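Long-range contacts in protein angel homolog 2 (Homo sapiens, PDB 6RW0), which acts as a 2',3'-cyclic phosphatase of the CCR4/nocturin family and probably binds the 3' untranslated regions of mRNA: residues L151-V156 with V171-L176; C190-H195 with I231-D236; L210-A215 with P284-S289; L214-S219 with C292-Q297. All blocks are in the same frame, centred on the assembly; numbering follows the deposited sequence. Where two conformers were deposited one is given.

Interaction 1. Residues L151-V156 with V171-L176; sequences LSVNPV and VGLVLL
N154 reaches across to V174 with both its backbone and its side chain. CG stands anti to the carbonyl carbon, beside the backbone N (chi1 -51°). From there ND2 donates to V174 O at 3.1 Å from above the carbonyl plane. The same nitrogen gives a nearly straight bond to S152 OG at 3.0 Å, in the plane of the amide. V174 O also takes a weak bond from N154 N, while N154 O accepts V174 N. Around this pair runs an antiparallel ladder: V156 and G172 exchange two backbone bonds, each 2.9 Å between N and O. At the other end, L176 O receives L151 N at 2.8 Å and, weakly, S152 N, forming a classic beta bulge; L176 N returns a bond to S152 O at 3.0 Å. A leucine in place of N154 would probably leave S152 OG without this donor and V174 O with just the weak backbone bond from the facing strand. On the opposite face V153 CG1 packs on L175 CD2 at 3.8 Å. E216 and V220 of helix 203-220 touch N154. The side-chain amide thus supplements the backbone ladder, spreading its two donor bonds over both strands.

Interaction 2. Residues C190-H195 with I231-D236; sequences CVANTH and IVMCGD
H195 and D236 both extend CG anti to the backbone N (chi1 -171° and 180°), which carries both CG atoms the same way; imidazole and carboxylate lie side by side at the ends of two parallel strands. Their planes are only 21° apart. H195 CD2 lies 3.6 Å from D236 CG; NE2 comes within 3.3 Å of D236 OD2, but the angle is too poor for a hydrogen bond. The carboxylate is held by N58 ND2 at OD2 and N238 N at OD1. An alanine at H195 would probably open a gap beside the D236 carboxylate, whose flat neighbour on that flank would be lost. The side chain of H195 is about 5 Å from a bound magnesium ion. Behind this pair the strands are in register, C190 with I231 through H195 with D236, joined by five backbone bonds; the straightest runs from C234 N to A192 O at 2.9 Å. G235 has backbone angles suited to glycine, and a CB there would collide with T194 O. On one face V191, N193 and C234 meet C102 of strand 100-107 in the other sheet. Helix 203-220 makes the beta-alpha-beta crossover between the two strands, which strands 171-179 and 359-369 flank.

Interaction 3. Residues L210-A215 with P284-S289; sequences LAMLLA and PNLGIS
M212 on the helix meets both I288 and L286 of the loop, and its side chain traces the contact from root to tip. CB lies 4.2 Å from I288 CD1. CG, anti to the carbonyl carbon (chi1 -69°), comes closer to the same methyl, 3.7 Å from I288 CD1, and also touches L286 CD2 at 4.1 Å. Beyond it the chain runs nearly extended to SD and then bends at chi3 (82°); SD and CE both come up to L286 CD1, CE at 4.1 Å from it. M212 crosses I288 at about a right angle and L286 obliquely.

I288 completes the interface from the other side. Its CD1 presses against A215 CB at 3.9 Å, and its CG2 reaches A211 CB more loosely, at 4.5 Å. The two alanines stand one helical turn apart, and their small side chains allow the isoleucine close to the helix backbone. In the loop, a short 3-10 segment, 284-286, is followed by G287, whose positive phi (77°), favourable to glycine, goes with a turn of the chain; L286 and I288 both direct CB toward the helix. The loop backbone is tied through bonds between G287 and E295 and from W282 NE1 to I288 O. Other faces of the helix are used otherwise: L213 and L214 lie on M233, and L210 on helix 244-251. The side-chain contacts between helix and loop are apolar, and no polar bond joins the two segments, so this buried contact rests on dispersion and the hydrophobic effect, and the fit probably depends on the shapes of M212, I288 and L286.

Interaction 4. Residues L214-S219 with C292-Q297; sequences LAEISS and CVYEVQ. With K (potassium ion), chain C.
Y294 and E216 supply the direct hydrogen bond between loop and helix: the phenol OH donates to OE1 at 2.6 Å, nearly along the C-O axis of that oxygen. The glutamate chain, bent at chi2 (75°), brings its carboxylate round to the edge of the ring, and the two planes stand 77° apart. Ring contacts form a second group. A215 CB sits over the centre of one face of the Y294 ring, 3.9 Å from its centroid, a clear CH-pi contact; S219 CB approaches the edge, 4.1 Å from CD2. Further contacts are L214 CB on C292 CB at 4.0 Å and S218 beside V293 CG1.

Two waters bridge the backbones. One donates to C292 O at 2.6 Å and weakly to L214 O. The other donates to A215 O at 2.8 Å and accepts the N-H of Y294, so this loop amide is satisfied through solvent. A potassium ion adds a metal contact at the helix, bound by S219 O at 2.7 Å, by S219 OG and by a third water.

The loop thus lies against one side of helix 203-220. On the far side I217 packs on I231 and M233 of the sheet. E216 also leans on V156 of strand 148-157, and F248 of helix 244-251 touches both L214 and C292.

How the interactions relate
Interactions 1 and 2 lie in one mixed sheet, their centres 10 Å apart, joined where strand 171-179 pairs with strand 189-195. Interactions 3 and 4, with centres 6 Å apart, share L214 and A215 and place successive parts of one long loop against helix 203-220. That helix connects the two strands of interaction 2, so along the chain interaction 2 alternates with interactions 3 and 4, whereas interaction 1 closes before the others open. L213 and I217 carry the packing from helix to sheet. The result is a layered edge of the DNase I-like fold, sheet then helix then loop, with the magnesium ion near the H195 end of interaction 2 and a potassium ion at interaction 4.

Interaction 1. Residues L151-V156 with V171-L176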
loop_
_atom_site.group_PDB
_atom_site.type_symbol
_atom_site.label_atom_id
_atom_site.label_comp_id
_atom_site.label_asym_id
_atom_site.label_seq_id
_atom_site.Cartn_x
_atom_site.Cartn_y
_atom_site.Cartn_z
ATOM N N LEU A 151 -3.276 -12.522 16.161
ATOM C CA LEU A 151 -3.395 -11.957 17.499
ATOM C C LEU A 151 -4.438 -10.845 17.572
ATOM O O LEU A 151 -5.173 -10.756 18.562
ATOM C CB LEU A 151 -2.042 -11.424 17.977
ATOM C CG LEU A 151 -0.933 -12.477 18.039
ATOM C CD1 LEU A 151 0.351 -11.855 18.555
ATOM C CD2 LEU A 151 -1.353 -13.631 18.919
ATOM N N SER A 152 -4.504 -9.980 16.563
ATOM C CA SER A 152 -5.493 -8.913 16.578
ATOM C C SER A 152 -5.734 -8.378 15.176
ATOM O O SER A 152 -4.864 -8.442 14.300
ATOM C CB SER A 152 -5.078 -7.764 17.506
ATOM O OG SER A 152 -3.898 -7.139 17.056
ATOM N N VAL A 153 -6.939 -7.841 14.997
ATOM C CA VAL A 153 -7.382 -7.208 13.761
ATOM C C VAL A 153 -7.754 -5.775 14.101
ATOM O O VAL A 153 -8.584 -5.536 14.988
ATOM C CB VAL A 153 -8.589 -7.953 13.166
ATOM C CG1 VAL A 153 -9.004 -7.297 11.843
ATOM C CG2 VAL A 153 -8.277 -9.428 12.995
ATOM N N ASN A 154 -7.166 -4.821 13.380
ATOM C CA ASN A 154 -7.215 -3.410 13.756
ATOM C C ASN A 154 -7.541 -2.579 12.528
ATOM O O ASN A 154 -6.640 -2.091 11.830
ATOM C CB ASN A 154 -5.896 -3.016 14.406
ATOM C CG ASN A 154 -5.506 -3.978 15.521
ATOM O OD1 ASN A 154 -5.946 -3.825 16.650
ATOM N ND2 ASN A 154 -4.707 -4.987 15.195
ATOM N N PRO A 155 -8.823 -2.400 12.230
ATOM C CA PRO A 155 -9.205 -1.570 11.084
ATOM C C PRO A 155 -8.974 -0.099 11.371
ATOM O O PRO A 155 -9.006 0.351 12.517
ATOM C CB PRO A 155 -10.701 -1.866 10.924
ATOM C CG PRO A 155 -11.179 -2.151 12.358
ATOM C CD PRO A 155 -10.001 -2.920 12.963
ATOM N N VAL A 156 -8.798 0.675 10.299
ATOM C CA VAL A 156 -8.646 2.121 10.383
ATOM C C VAL A 156 -9.599 2.746 9.372
ATOM O O VAL A 156 -9.544 2.415 8.177
ATOM C CB VAL A 156 -7.204 2.553 10.077
ATOM C CG1 VAL A 156 -7.021 4.026 10.337
ATOM C CG2 VAL A 156 -6.197 1.746 10.893
ATOM N N VAL A 171 -9.515 3.787 3.771
ATOM C CA VAL A 171 -9.319 2.957 4.949
ATOM C C VAL A 171 -7.925 2.336 4.970
ATOM O O VAL A 171 -7.174 2.358 3.992
ATOM C CB VAL A 171 -10.375 1.833 5.061
ATOM C CG1 VAL A 171 -11.782 2.391 5.225
ATOM C CG2 VAL A 171 -10.310 0.900 3.840
ATOM N N GLY A 172 -7.615 1.754 6.130
ATOM C CA GLY A 172 -6.450 0.909 6.296
ATOM C C GLY A 172 -6.797 -0.271 7.180
ATOM O O GLY A 172 -7.889 -0.345 7.753
ATOM N N LEU A 173 -5.842 -1.187 7.305
ATOM C CA LEU A 173 -6.042 -2.386 8.110
ATOM C C LEU A 173 -4.687 -2.818 8.643
ATOM O O LEU A 173 -3.701 -2.804 7.901
ATOM C CB LEU A 173 -6.680 -3.510 7.293
ATOM C CG LEU A 173 -7.034 -4.782 8.059
ATOM C CD1 LEU A 173 -8.040 -4.557 9.151
ATOM C CD2 LEU A 173 -7.559 -5.811 7.046
ATOM N N VAL A 174 -4.636 -3.160 9.928
ATOM C CA VAL A 174 -3.401 -3.572 10.590
ATOM C C VAL A 174 -3.680 -4.881 11.309
ATOM O O VAL A 174 -4.601 -4.956 12.133
ATOM C CB VAL A 174 -2.893 -2.509 11.580
ATOM C CG1 VAL A 174 -1.592 -2.961 12.215
ATOM C CG2 VAL A 174 -2.728 -1.157 10.872
ATOM N N LEU A 175 -2.911 -5.917 10.995
ATOM C CA LEU A 175 -3.008 -7.178 11.712
ATOM C C LEU A 175 -1.757 -7.364 12.554
ATOM O O LEU A 175 -0.663 -6.941 12.171
ATOM C CB LEU A 175 -3.133 -8.383 10.772
ATOM C CG LEU A 175 -4.276 -8.424 9.760
ATOM C CD1 LEU A 175 -4.404 -9.828 9.150
ATOM C CD2 LEU A 175 -5.603 -7.975 10.321
ATOM N N LEU A 176 -1.916 -8.014 13.695
ATOM C CA LEU A 176 -0.784 -8.477 14.478
ATOM C C LEU A 176 -0.789 -9.997 14.395
ATOM O O LEU A 176 -1.795 -10.629 14.736
ATOM C CB LEU A 176 -0.875 -7.991 15.917
ATOM C CG LEU A 176 0.424 -8.220 16.690
ATOM C CD1 LEU A 176 1.599 -7.380 16.187
ATOM C CD2 LEU A 176 0.183 -7.942 18.167
#

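Interaction 2. Residues C190-H195 with I231-D236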
loop_
_atom_site.group_PDB
_atom_site.type_symbol
_atom_site.label_atom_id
_atom_site.label_comp_id
_atom_site.label_asym_id
_atom_site.label_seq_id
_atom_site.Cartn_x
_atom_site.Cartn_y
_atom_site.Cartn_z
ATOM N N CYS A 190 3.796 -7.159 12.691
ATOM C CA CYS A 190 2.692 -6.255 12.435
ATOM C C CYS A 190 2.635 -6.004 10.937
ATOM O O CYS A 190 3.608 -5.520 10.356
ATOM C CB CYS A 190 2.939 -4.948 13.178
ATOM S SG CYS A 190 1.676 -3.715 12.900
ATOM N N VAL A 191 1.504 -6.327 10.315
ATOM C CA VAL A 191 1.313 -6.134 8.882
ATOM C C VAL A 191 0.228 -5.091 8.680
ATOM O O VAL A 191 -0.892 -5.240 9.192
ATOM C CB VAL A 191 0.929 -7.443 8.174
ATOM C CG1 VAL A 191 0.724 -7.208 6.683
ATOM C CG2 VAL A 191 1.976 -8.511 8.411
ATOM N N ALA A 192 0.552 -4.046 7.927
ATOM C CA ALA A 192 -0.364 -2.954 7.659
ATOM C C ALA A 192 -0.586 -2.834 6.162
ATOM O O ALA A 192 0.295 -3.160 5.361
ATOM C CB ALA A 192 0.184 -1.647 8.208
ATOM N N ASN A 193 -1.785 -2.381 5.793
ATOM C CA ASN A 193 -2.186 -2.227 4.401
ATOM C C ASN A 193 -3.112 -1.026 4.300
ATOM O O ASN A 193 -3.948 -0.802 5.182
ATOM C CB ASN A 193 -2.889 -3.522 3.971
ATOM C CG ASN A 193 -3.296 -3.540 2.504
ATOM O OD1 ASN A 193 -2.797 -2.773 1.690
ATOM N ND2 ASN A 193 -4.192 -4.458 2.162
ATOM N N THR A 194 -2.957 -0.248 3.231
ATOM C CA THR A 194 -3.847 0.880 3.009
ATOM C C THR A 194 -3.922 1.200 1.529
ATOM O O THR A 194 -3.129 0.716 0.717
ATOM C CB THR A 194 -3.403 2.108 3.819
ATOM O OG1 THR A 194 -4.441 3.096 3.827
ATOM C CG2 THR A 194 -2.156 2.768 3.228
ATOM N N HIS A 195 -4.882 2.059 1.205
ATOM C CA HIS A 195 -5.039 2.645 -0.125
ATOM C C HIS A 195 -5.413 4.101 0.150
ATOM O O HIS A 195 -6.540 4.392 0.562
ATOM C CB HIS A 195 -6.099 1.899 -0.919
ATOM C CG HIS A 195 -6.174 2.303 -2.355
ATOM N ND1 HIS A 195 -7.059 1.725 -3.238
ATOM C CD2 HIS A 195 -5.484 3.228 -3.058
ATOM C CE1 HIS A 195 -6.915 2.286 -4.427
ATOM N NE2 HIS A 195 -5.953 3.189 -4.353
ATOM N N ILE A 231 7.652 -4.623 11.448
ATOM C CA ILE A 231 6.537 -4.048 10.702
ATOM C C ILE A 231 6.764 -4.269 9.216
ATOM O O ILE A 231 7.864 -4.039 8.705
ATOM C CB ILE A 231 6.422 -2.536 10.975
ATOM C CG1 ILE A 231 6.050 -2.308 12.437
ATOM C CG2 ILE A 231 5.414 -1.866 10.052
ATOM C CD1 ILE A 231 6.506 -0.983 12.960
ATOM N N VAL A 232 5.712 -4.691 8.527
ATOM C CA VAL A 232 5.638 -4.644 7.074
ATOM C C VAL A 232 4.412 -3.810 6.738
ATOM O O VAL A 232 3.300 -4.148 7.159
ATOM C CB VAL A 232 5.544 -6.046 6.452
ATOM C CG1 VAL A 232 5.507 -5.917 4.935
ATOM C CG2 VAL A 232 6.719 -6.897 6.873
ATOM N N MET A 233 4.620 -2.703 6.023
ATOM C CA MET A 233 3.563 -1.755 5.679
ATOM C C MET A 233 3.463 -1.687 4.162
ATOM O O MET A 233 4.381 -1.192 3.496
ATOM C CB MET A 233 3.820 -0.376 6.283
ATOM C CG MET A 233 2.755 0.648 5.909
ATOM S SD MET A 233 2.970 2.262 6.683
ATOM C CE MET A 233 4.340 2.936 5.744
ATOM N N CYS A 234 2.361 -2.207 3.630
ATOM C CA CYS A 234 2.123 -2.291 2.200
ATOM C C CYS A 234 1.025 -1.334 1.778
ATOM O O CYS A 234 0.181 -0.922 2.578
ATOM C CB CYS A 234 1.624 -3.684 1.822
ATOM S SG CYS A 234 2.767 -5.014 2.177
ATOM N N GLY A 235 0.993 -1.036 0.497
ATOM C CA GLY A 235 -0.224 -0.464 -0.043
ATOM C C GLY A 235 0.008 0.384 -1.272
ATOM O O GLY A 235 1.114 0.504 -1.801
ATOM N N ASP A 236 -1.099 0.985 -1.707
ATOM C CA ASP A 236 -1.142 1.972 -2.779
ATOM C C ASP A 236 -1.245 3.323 -2.087
ATOM O O ASP A 236 -2.288 3.672 -1.519
ATOM C CB ASP A 236 -2.323 1.687 -3.696
ATOM C CG ASP A 236 -2.434 2.677 -4.835
ATOM O OD1 ASP A 236 -1.833 3.766 -4.753
ATOM O OD2 ASP A 236 -3.154 2.378 -5.821
#

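Interaction 3. Residues L210-A215 with P284-S289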
loop_
_atom_site.group_PDB
_atom_site.type_symbol
_atom_site.label_atom_id
_atom_site.label_comp_id
_atom_site.label_asym_id
_atom_site.label_seq_id
_atom_site.Cartn_x
_atom_site.Cartn_y
_atom_site.Cartn_z
ATOM N N LEU A 210 -2.187 9.052 6.163
ATOM C CA LEU A 210 -0.965 8.333 6.509
ATOM C C LEU A 210 -0.683 8.403 8.007
ATOM O O LEU A 210 -0.335 7.389 8.630
ATOM C CB LEU A 210 0.203 8.895 5.705
ATOM C CG LEU A 210 1.571 8.305 6.032
ATOM C CD1 LEU A 210 1.607 6.826 5.685
ATOM C CD2 LEU A 210 2.669 9.051 5.309
ATOM N N ALA A 211 -0.820 9.587 8.608
ATOM C CA ALA A 211 -0.585 9.723 10.044
ATOM C C ALA A 211 -1.519 8.815 10.839
ATOM O O ALA A 211 -1.119 8.239 11.859
ATOM C CB ALA A 211 -0.774 11.180 10.464
ATOM N N MET A 212 -2.770 8.684 10.397
ATOM C CA MET A 212 -3.716 7.811 11.084
ATOM C C MET A 212 -3.277 6.354 10.998
ATOM O O MET A 212 -3.368 5.618 11.987
ATOM C CB MET A 212 -5.111 8.011 10.498
ATOM C CG MET A 212 -5.693 9.367 10.842
ATOM S SD MET A 212 -7.140 9.825 9.860
ATOM C CE MET A 212 -8.355 8.989 10.714
ATOM N N LEU A 213 -2.802 5.914 9.832
ATOM C CA LEU A 213 -2.277 4.553 9.727
ATOM C C LEU A 213 -1.050 4.372 10.613
ATOM O O LEU A 213 -0.927 3.376 11.340
ATOM C CB LEU A 213 -1.920 4.228 8.279
ATOM C CG LEU A 213 -1.508 2.775 8.036
ATOM C CD1 LEU A 213 -2.691 1.843 8.243
ATOM C CD2 LEU A 213 -0.931 2.630 6.646
ATOM N N LEU A 214 -0.121 5.329 10.566
ATOM C CA LEU A 214 1.085 5.231 11.385
ATOM C C LEU A 214 0.754 5.204 12.873
ATOM O O LEU A 214 1.400 4.480 13.645
ATOM C CB LEU A 214 2.049 6.372 11.064
ATOM C CG LEU A 214 2.659 6.354 9.666
ATOM C CD1 LEU A 214 3.498 7.607 9.459
ATOM C CD2 LEU A 214 3.498 5.107 9.396
ATOM N N ALA A 215 -0.242 5.983 13.308
ATOM C CA ALA A 215 -0.638 5.946 14.713
ATOM C C ALA A 215 -1.192 4.580 15.096
ATOM O O ALA A 215 -0.899 4.068 16.175
ATOM C CB ALA A 215 -1.663 7.040 15.003
ATOM N N PRO A 284 -6.534 19.437 16.462
ATOM C CA PRO A 284 -6.326 18.704 17.702
ATOM C C PRO A 284 -7.375 17.635 18.025
ATOM O O PRO A 284 -7.034 16.708 18.674
ATOM C CB PRO A 284 -6.369 19.747 18.826
ATOM C CG PRO A 284 -6.527 21.079 18.172
ATOM C CD PRO A 284 -6.608 20.883 16.680
ATOM N N ASN A 285 -8.597 17.726 17.495
ATOM C CA ASN A 285 -9.653 16.723 17.778
ATOM C C ASN A 285 -9.387 15.384 17.063
ATOM O O ASN A 285 -10.119 14.485 17.327
ATOM C CB ASN A 285 -11.075 17.272 17.638
ATOM C CG ASN A 285 -11.480 17.665 16.245
ATOM O OD1 ASN A 285 -10.669 18.170 15.501
ATOM N ND2 ASN A 285 -12.746 17.483 15.932
ATOM N N LEU A 286 -8.431 15.282 16.141
ATOM C CA LEU A 286 -8.002 13.985 15.583
ATOM C C LEU A 286 -7.365 13.137 16.693
ATOM O O LEU A 286 -7.497 11.947 16.648
ATOM C CB LEU A 286 -7.032 14.194 14.421
ATOM C CG LEU A 286 -6.664 12.905 13.696
ATOM C CD1 LEU A 286 -7.909 12.161 13.270
ATOM C CD2 LEU A 286 -5.774 13.165 12.501
ATOM N N GLY A 287 -6.648 13.746 17.630
ATOM C CA GLY A 287 -5.998 12.999 18.718
ATOM C C GLY A 287 -4.729 12.289 18.287
ATOM O O GLY A 287 -4.480 11.230 18.773
ATOM N N ILE A 288 -4.045 12.858 17.312
ATOM C CA ILE A 288 -2.759 12.309 16.828
ATOM C C ILE A 288 -1.719 13.431 16.913
ATOM O O ILE A 288 -1.959 14.499 16.402
ATOM C CB ILE A 288 -2.899 11.695 15.425
ATOM C CG1 ILE A 288 -3.825 10.478 15.476
ATOM C CG2 ILE A 288 -1.536 11.339 14.861
ATOM C CD1 ILE A 288 -4.126 9.877 14.123
ATOM N N SER A 289 -0.568 13.167 17.519
ATOM C CA SER A 289 0.499 14.169 17.701
ATOM C C SER A 289 1.259 14.373 16.395
ATOM O O SER A 289 1.143 13.571 15.501
ATOM C CB SER A 289 1.443 13.732 18.783
ATOM O OG SER A 289 2.317 12.738 18.304
#

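Interaction 4. Residues L214-S219 with C292-Q297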
loop_
_atom_site.group_PDB
_atom_site.type_symbol
_atom_site.label_atom_id
_atom_site.label_comp_id
_atom_site.label_asym_id
_atom_site.label_seq_id
_atom_site.Cartn_x
_atom_site.Cartn_y
_atom_site.Cartn_z
ATOM N N LEU A 214 -0.121 5.329 10.566
ATOM C CA LEU A 214 1.085 5.231 11.385
ATOM C C LEU A 214 0.754 5.204 12.873
ATOM O O LEU A 214 1.400 4.480 13.645
ATOM C CB LEU A 214 2.049 6.372 11.064
ATOM C CG LEU A 214 2.659 6.354 9.666
ATOM C CD1 LEU A 214 3.498 7.607 9.459
ATOM C CD2 LEU A 214 3.498 5.107 9.396
ATOM N N ALA A 215 -0.242 5.983 13.308
ATOM C CA ALA A 215 -0.638 5.946 14.713
ATOM C C ALA A 215 -1.192 4.580 15.096
ATOM O O ALA A 215 -0.899 4.068 16.175
ATOM C CB ALA A 215 -1.663 7.040 15.003
ATOM N N GLU A 216 -1.999 3.967 14.226
ATOM C CA GLU A 216 -2.497 2.633 14.541
ATOM C C GLU A 216 -1.341 1.644 14.649
ATOM O O GLU A 216 -1.295 0.825 15.576
ATOM C CB GLU A 216 -3.512 2.175 13.495
ATOM C CG GLU A 216 -4.200 0.882 13.876
ATOM C CD GLU A 216 -5.237 1.055 14.956
ATOM O OE1 GLU A 216 -5.700 2.195 15.197
ATOM O OE2 GLU A 216 -5.606 0.040 15.571
ATOM N N ILE A 217 -0.386 1.717 13.720
ATOM C CA ILE A 217 0.780 0.837 13.779
ATOM C C ILE A 217 1.555 1.053 15.069
ATOM O O ILE A 217 2.002 0.091 15.714
ATOM C CB ILE A 217 1.679 1.042 12.547
ATOM C CG1 ILE A 217 0.929 0.640 11.283
ATOM C CG2 ILE A 217 2.968 0.250 12.717
ATOM C CD1 ILE A 217 1.657 1.027 9.998
ATOM N N SER A 218 1.734 2.309 15.466
ATOM C CA SER A 218 2.482 2.574 16.687
ATOM C C SER A 218 1.824 1.937 17.900
ATOM O O SER A 218 2.519 1.504 18.829
ATOM C CB SER A 218 2.610 4.073 16.906
ATOM O OG SER A 218 3.152 4.320 18.182
ATOM N N SER A 219 0.501 1.863 17.922
ATOM C CA SER A 219 -0.168 1.238 19.051
ATOM C C SER A 219 -0.117 -0.282 18.963
ATOM O O SER A 219 0.120 -0.959 19.976
ATOM C CB SER A 219 -1.606 1.731 19.120
ATOM O OG SER A 219 -2.200 1.267 20.309
ATOM N N CYS A 292 2.981 11.391 15.011
ATOM C CA CYS A 292 2.109 10.362 14.436
ATOM C C CYS A 292 1.807 9.242 15.430
ATOM O O CYS A 292 1.748 8.062 15.067
ATOM C CB CYS A 292 2.647 9.815 13.111
ATOM S SG CYS A 292 2.719 11.071 11.822
ATOM N N VAL A 293 1.618 9.609 16.695
ATOM C CA VAL A 293 1.145 8.667 17.703
ATOM C C VAL A 293 -0.162 9.175 18.291
ATOM O O VAL A 293 -0.420 10.378 18.348
ATOM C CB VAL A 293 2.172 8.396 18.819
ATOM C CG1 VAL A 293 3.449 7.855 18.216
ATOM C CG2 VAL A 293 2.438 9.635 19.635
ATOM N N TYR A 294 -1.004 8.248 18.728
ATOM C CA TYR A 294 -2.205 8.664 19.428
ATOM C C TYR A 294 -1.829 9.418 20.702
ATOM O O TYR A 294 -0.851 9.087 21.376
ATOM C CB TYR A 294 -3.025 7.438 19.811
ATOM C CG TYR A 294 -3.681 6.712 18.664
ATOM C CD1 TYR A 294 -4.454 7.387 17.740
ATOM C CD2 TYR A 294 -3.547 5.335 18.520
ATOM C CE1 TYR A 294 -5.068 6.726 16.701
ATOM C CE2 TYR A 294 -4.171 4.664 17.482
ATOM C CZ TYR A 294 -4.925 5.369 16.579
ATOM O OH TYR A 294 -5.559 4.752 15.521
ATOM N N GLU A 295 -2.640 10.417 21.048
ATOM C CA GLU A 295 -2.449 11.202 22.258
ATOM C C GLU A 295 -3.794 11.441 22.932
ATOM O O GLU A 295 -4.852 11.446 22.292
ATOM C CB GLU A 295 -1.715 12.522 21.960
ATOM C CG GLU A 295 -2.495 13.462 21.067
ATOM C CD GLU A 295 -1.728 14.709 20.669
ATOM O OE1 GLU A 295 -0.582 14.896 21.131
ATOM O OE2 GLU A 295 -2.285 15.505 19.884
ATOM N N VAL A 296 -3.740 11.597 24.246
ATOM C CA VAL A 296 -4.922 11.964 25.007
ATOM C C VAL A 296 -5.255 13.408 24.674
ATOM O O VAL A 296 -4.423 14.302 24.866
ATOM C CB VAL A 296 -4.659 11.803 26.506
ATOM C CG1 VAL A 296 -5.859 12.298 27.290
ATOM C CG2 VAL A 296 -4.325 10.357 26.847
ATOM N N GLN A 297 -6.469 13.644 24.177
ATOM C CA GLN A 297 -6.900 15.002 23.883
ATOM C C GLN A 297 -7.271 15.745 25.162
ATOM O O GLN A 297 -7.790 15.169 26.123
ATOM C CB GLN A 297 -8.127 14.997 22.972
ATOM C CG GLN A 297 -7.908 14.414 21.612
ATOM C CD GLN A 297 -9.176 14.427 20.782
ATOM O OE1 GLN A 297 -9.912 15.415 20.759
ATOM N NE2 GLN A 297 -9.440 13.319 20.100
HETATM K K K C . -0.548 -0.034 22.403
HETATM O O HOH W 1 3.566 6.353 14.190
HETATM O O HOH W 2 -0.156 5.596 18.340
HETATM O O HOH W 3 0.756 -1.852 23.931
#